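Local coordinates for uncharacterized protein (Bacteroides thetaiotaomicron VPI-5482, PDB 3KNY) that is of unknown function but is a two-domain, probably lipid-anchored protein of a gut bacterium, belonging to the BT_3535-like family, at residues E19-Y24 with G129-T134. Residues are numbered along the deposited sequence; the frame is centred on the assembly and turned at random.
Sequences EENPEY and GCTLYT
Asn21 reaches the strand with its amide, and ND2 donates to the backbone O of Thr131 at 3.0 Å. That oxygen lies in the plane of the amide and the bond is fairly straight, 158° at the hydrogen, although the nitrogen stands above the plane of the peptide carbonyl it meets. The first torsion of Asn21 sets CG anti to its own backbone N (chi1 -154°). On the other branch of the amide, OD1 comes within 3.2 Å of Thr134 OG1 and 3.5 Å of Thr131 CG2, the Asn21 and Thr134 side chains crossing at about a right angle. Tyr24 makes a second link from the far end of a type I beta turn that starts at Asn21 and is closed by Tyr24 N bonding to Asn21 O. Its phenol oxygen OH accepts Thr131 N at 3.3 Å and is also weakly bonded by Asn96 ND2, while the ring meets that of Phe94. Thus both the N-H and the C=O of Thr131 are engaged by side chains of the loop. Thr131 OG1 adds a weak bond of 3.4 Å to Glu23 OE1, the Glu23 and Thr131 side chains crossing obliquely. With an alanine in place of Asn21, Thr131 O would probably lose its ND2 donor and a gap would open beside Thr131 CG2 and Thr134 OG1, where OD1 packs. The strand also pairs with 140-149, where Leu132 and Tyr133 both face Ile141 in a classic beta bulge. The loop between strand 7-10 and helix 40-49 thereby lies along the edge strand 124-134 of a three-stranded antiparallel sheet, its side-chain bonds to Thr131 consistent with covering an edge that a further strand might otherwise occupy.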
loop_
_atom_site.group_PDB
_atom_site.type_symbol
_atom_site.label_atom_id
_atom_site.label_comp_id
_atom_site.label_asym_id
_atom_site.label_seq_id
_atom_site.Cartn_x
_atom_site.Cartn_y
_atom_site.Cartn_z
ATOM N N GLU A 19 3.219 -10.315 -11.230
ATOM C CA GLU A 19 2.869 -9.300 -12.219
ATOM C C GLU A 19 1.623 -8.439 -11.860
ATOM O O GLU A 19 1.466 -7.333 -12.389
ATOM C CB GLU A 19 2.716 -9.976 -13.599
ATOM C CG GLU A 19 3.813 -11.020 -13.941
ATOM N N GLU A 20 0.768 -8.904 -10.950
ATOM C CA GLU A 20 -0.524 -8.219 -10.693
ATOM C C GLU A 20 -0.435 -6.789 -10.124
ATOM O O GLU A 20 -1.237 -5.917 -10.465
ATOM C CB GLU A 20 -1.408 -9.040 -9.753
ATOM C CG GLU A 20 -1.644 -10.476 -10.174
ATOM C CD GLU A 20 -2.752 -11.121 -9.372
ATOM O OE1 GLU A 20 -3.239 -10.482 -8.416
ATOM O OE2 GLU A 20 -3.131 -12.268 -9.691
ATOM N N ASN A 21 0.477 -6.580 -9.188
ATOM C CA ASN A 21 0.755 -5.253 -8.667
ATOM C C ASN A 21 2.254 -5.324 -8.432
ATOM O O ASN A 21 2.719 -5.604 -7.331
ATOM C CB ASN A 21 -0.075 -4.925 -7.403
ATOM C CG ASN A 21 -0.305 -3.405 -7.223
ATOM O OD1 ASN A 21 0.050 -2.605 -8.101
ATOM N ND2 ASN A 21 -0.900 -3.011 -6.087
ATOM N N PRO A 22 3.022 -5.119 -9.510
ATOM C CA PRO A 22 4.447 -5.469 -9.537
ATOM C C PRO A 22 5.331 -4.718 -8.544
ATOM O O PRO A 22 6.395 -5.223 -8.205
ATOM C CB PRO A 22 4.859 -5.160 -10.983
ATOM C CG PRO A 22 3.916 -4.081 -11.426
ATOM C CD PRO A 22 2.618 -4.321 -10.688
ATOM N N GLU A 23 4.892 -3.552 -8.064
ATOM C CA GLU A 23 5.685 -2.779 -7.098
ATOM C C GLU A 23 5.650 -3.374 -5.675
ATOM O O GLU A 23 6.374 -2.898 -4.801
ATOM C CB GLU A 23 5.273 -1.278 -7.112
ATOM C CG GLU A 23 3.913 -0.879 -6.419
ATOM C CD GLU A 23 3.511 0.630 -6.621
ATOM O OE1 GLU A 23 3.384 1.034 -7.799
ATOM O OE2 GLU A 23 3.304 1.401 -5.621
ATOM N N TYR A 24 4.838 -4.415 -5.469
ATOM C CA TYR A 24 4.642 -5.059 -4.169
ATOM C C TYR A 24 5.082 -6.540 -4.131
ATOM O O TYR A 24 4.827 -7.304 -5.064
ATOM C CB TYR A 24 3.145 -4.977 -3.773
ATOM C CG TYR A 24 2.646 -3.555 -3.559
ATOM C CD1 TYR A 24 2.757 -2.926 -2.315
ATOM C CD2 TYR A 24 2.072 -2.839 -4.594
ATOM C CE1 TYR A 24 2.327 -1.623 -2.125
ATOM C CE2 TYR A 24 1.627 -1.534 -4.406
ATOM C CZ TYR A 24 1.769 -0.931 -3.180
ATOM O OH TYR A 24 1.343 0.361 -3.030
ATOM N N GLY A 129 1.252 7.924 -0.973
ATOM C CA GLY A 129 0.355 7.429 -1.983
ATOM C C GLY A 129 0.484 5.946 -2.063
ATOM O O GLY A 129 1.270 5.343 -1.375
ATOM N N CYS A 130 -0.263 5.346 -2.956
ATOM C CA CYS A 130 -0.498 3.936 -2.831
ATOM C C CYS A 130 -1.217 3.367 -4.051
ATOM O O CYS A 130 -2.244 3.887 -4.443
ATOM C CB CYS A 130 -1.410 3.852 -1.642
ATOM S SG CYS A 130 -1.557 2.325 -1.266
ATOM N N THR A 131 -0.702 2.321 -4.674
ATOM C CA THR A 131 -1.378 1.799 -5.854
ATOM C C THR A 131 -2.251 0.684 -5.392
ATOM O O THR A 131 -1.747 -0.341 -4.957
ATOM C CB THR A 131 -0.416 1.312 -6.910
ATOM O OG1 THR A 131 0.326 2.435 -7.374
ATOM C CG2 THR A 131 -1.168 0.691 -8.076
ATOM N N LEU A 132 -3.560 0.886 -5.485
ATOM C CA LEU A 132 -4.515 -0.075 -4.958
ATOM C C LEU A 132 -4.766 -1.194 -5.931
ATOM O O LEU A 132 -5.106 -2.291 -5.506
ATOM C CB LEU A 132 -5.836 0.585 -4.607
ATOM C CG LEU A 132 -5.817 1.516 -3.402
ATOM C CD1 LEU A 132 -7.212 2.120 -3.230
ATOM C CD2 LEU A 132 -5.359 0.753 -2.147
ATOM N N TYR A 133 -4.603 -0.925 -7.225
ATOM C CA TYR A 133 -4.944 -1.915 -8.235
ATOM C C TYR A 133 -4.336 -1.557 -9.567
ATOM O O TYR A 133 -4.204 -0.382 -9.886
ATOM C CB TYR A 133 -6.465 -2.054 -8.357
ATOM C CG TYR A 133 -6.919 -2.841 -9.561
ATOM C CD1 TYR A 133 -6.857 -4.207 -9.574
ATOM C CD2 TYR A 133 -7.391 -2.202 -10.700
ATOM C CE1 TYR A 133 -7.264 -4.937 -10.683
ATOM C CE2 TYR A 133 -7.802 -2.917 -11.808
ATOM C CZ TYR A 133 -7.730 -4.287 -11.791
ATOM O OH TYR A 133 -8.117 -5.009 -12.881
ATOM N N THR A 134 -3.935 -2.580 -10.328
ATOM C CA THR A 134 -3.379 -2.380 -11.682
ATOM C C THR A 134 -3.908 -3.444 -12.591
ATOM O O THR A 134 -3.693 -4.607 -12.349
ATOM C CB THR A 134 -1.848 -2.461 -11.724
ATOM O OG1 THR A 134 -1.299 -1.508 -10.803
ATOM C CG2 THR A 134 -1.379 -2.141 -13.091
#